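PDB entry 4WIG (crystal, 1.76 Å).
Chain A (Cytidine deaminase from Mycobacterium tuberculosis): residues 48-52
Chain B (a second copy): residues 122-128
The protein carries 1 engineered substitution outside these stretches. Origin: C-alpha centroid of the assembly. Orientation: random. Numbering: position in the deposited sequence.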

# COMPACT_ATOMS: atom_id res chain seq x y z
N ASN A 48 11.22 0.21 -2.61
CA ASN A 48 11.38 1.59 -2.14
C ASN A 48 12.09 1.61 -0.79
O ASN A 48 12.01 0.67 -0.02
CB ASN A 48 10.03 2.27 -2.00
CG ASN A 48 10.15 3.77 -1.81
OD1 ASN A 48 10.05 4.27 -0.69
ND2 ASN A 48 10.40 4.48 -2.89
N VAL A 49 12.79 2.71 -0.52
CA VAL A 49 13.51 2.86 0.76
C VAL A 49 12.55 2.79 1.95
O VAL A 49 12.93 2.33 3.04
CB VAL A 49 14.39 4.14 0.78
CG1 VAL A 49 13.55 5.41 0.73
CG2 VAL A 49 15.30 4.15 1.99
N SER A 50 11.32 3.26 1.78
CA SER A 50 10.23 2.92 2.70
C SER A 50 9.65 1.63 2.15
O SER A 50 8.94 1.64 1.16
CB SER A 50 9.17 4.03 2.77
OG SER A 50 8.16 3.73 3.72
N TYR A 51 10.00 0.50 2.77
CA TYR A 51 9.69 -0.82 2.19
C TYR A 51 8.20 -1.03 1.87
O TYR A 51 7.87 -1.73 0.90
CB TYR A 51 10.16 -1.95 3.10
CG TYR A 51 11.67 -2.14 3.19
CD1 TYR A 51 12.57 -1.18 2.72
CD2 TYR A 51 12.19 -3.27 3.79
CE1 TYR A 51 13.95 -1.37 2.83
CE2 TYR A 51 13.56 -3.47 3.90
CZ TYR A 51 14.44 -2.53 3.43
OH TYR A 51 15.81 -2.74 3.56
N GLY A 52 7.31 -0.45 2.67
CA GLY A 52 5.87 -0.56 2.45
C GLY A 52 5.33 0.11 1.19
O GLY A 52 4.13 0.06 0.92
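Chain B 122-128: AFGLDDL

The chain A stretch is loop through Ser A50 and enters a 3-10 segment at Tyr A51 that continues later in the chain. Asn A48 is extended (phi/psi -128/152), and Val A49 then turns the backbone with helical angles of -60/-32. Here the side chain of Asn A48 (chi1 t) reaches forward along its own chain: the backbone N of Ser A50 donates a hydrogen bond to Asn A48 OD1 (3.0 Å), which ties the ends of the bend around Val A49 together.

Chain B approaches this bend with a turn of its own. Ala B122 and Phe B123 are extended, Gly B124 is nearly fully stretched at -175/-162, and Leu B125 to Asp B127 adopt helical phi/psi angles. The turn is closed by backbone hydrogen bonds from Asp B127 N to Gly B124 O (2.8 Å) and from Leu B128 N to Leu B125 O (3.0 Å). A further bond runs from Gly B124 N to Asp B127 OD2 (2.9 Å), so that the aspartate holds the start of the turn through both its backbone and its carboxylate. The two backbones come closest at Val A49 and Gly B124, with their CA atoms 5.8 Å apart. Because both stretches bend, they meet turn against turn, with no extended parallel or antiparallel register.

No hydrogen bond joins the stretches; packing centres on Val A49, whose CA-to-CB bond points toward chain B. With chi1 in the p well, Val A49 CG2 lies 3.5 Å from Gly B124 C and equally 3.5 Å from Leu B125 N, and thus rests directly on the backbone at the start of the turn. Val A49 CG2 also meets three apolar side chains, at 3.7 Å from Leu B128 CD1 and at 4.1 Å from both Leu B125 CD2 and Phe B123 CE2. Val A49 is buried in the assembly and accounts for much of the 254 Å² covered between the stretches.

Phe B123 (chi1 t) points toward chain A and presents its ring edge to the backbone of the bend. Phe B123 CE2 is 3.5 Å from Val A49 O and 4.0 Å from Ser A50 N, with both polar atoms near the ring plane. Ser A50 CB adds a looser contact, 4.3 Å from Phe B123 CE2.

Leu B128 also points toward chain A, and its CD1 extends the apolar patch from Val A49 to Tyr A51. The CA-to-CB bond of Tyr A51 points sideways, but its ring comes nearer to chain B, and Tyr A51 CE1 lies 4.0 Å from Leu B128 CD1. At Gly B124 the absence of a side chain is not forced by this contact, since a CB there would point away from chain A and have room.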

# COMPACT_ATOMS: atom_id res chain seq x y z
N ALA B 122 13.47 14.49 2.99
CA ALA B 122 12.79 13.22 2.75
C ALA B 122 13.40 12.07 3.55
O ALA B 122 14.62 11.99 3.73
CB ALA B 122 12.80 12.89 1.27
N PHE B 123 12.54 11.15 3.99
CA PHE B 123 13.02 9.87 4.53
C PHE B 123 13.87 9.17 3.45
O PHE B 123 13.54 9.23 2.27
CB PHE B 123 11.83 8.98 4.93
CG PHE B 123 12.23 7.60 5.40
CD1 PHE B 123 12.59 7.38 6.70
CD2 PHE B 123 12.29 6.55 4.50
CE1 PHE B 123 13.00 6.12 7.12
CE2 PHE B 123 12.66 5.28 4.90
CZ PHE B 123 13.03 5.06 6.21
N GLY B 124 14.96 8.52 3.85
CA GLY B 124 15.74 7.74 2.86
C GLY B 124 16.90 6.91 3.39
O GLY B 124 16.97 6.63 4.59
N LEU B 125 17.81 6.53 2.49
CA LEU B 125 18.95 5.66 2.83
C LEU B 125 19.70 6.03 4.10
O LEU B 125 20.10 5.16 4.87
CB LEU B 125 19.98 5.61 1.70
CG LEU B 125 19.92 4.42 0.74
CD1 LEU B 125 19.86 3.10 1.50
CD2 LEU B 125 18.74 4.60 -0.20
N ASP B 126 19.91 7.33 4.31
CA ASP B 126 20.64 7.80 5.49
C ASP B 126 19.98 7.30 6.78
O ASP B 126 20.66 7.02 7.76
CB ASP B 126 20.73 9.33 5.50
CG ASP B 126 21.58 9.85 6.66
OD1 ASP B 126 22.69 9.29 6.87
OD2 ASP B 126 21.15 10.79 7.35
N ASP B 127 18.65 7.17 6.75
CA ASP B 127 17.90 6.72 7.92
C ASP B 127 18.00 5.21 8.19
O ASP B 127 17.86 4.79 9.34
CB ASP B 127 16.43 7.12 7.79
CG ASP B 127 16.26 8.61 7.59
OD1 ASP B 127 16.76 9.37 8.44
OD2 ASP B 127 15.63 9.02 6.60
N LEU B 128 18.24 4.41 7.16
CA LEU B 128 18.26 2.94 7.32
C LEU B 128 19.54 2.44 7.99
O LEU B 128 20.51 3.17 8.12
CB LEU B 128 18.08 2.24 5.97
CG LEU B 128 16.73 2.42 5.26
CD1 LEU B 128 16.58 1.40 4.13
CD2 LEU B 128 15.57 2.30 6.23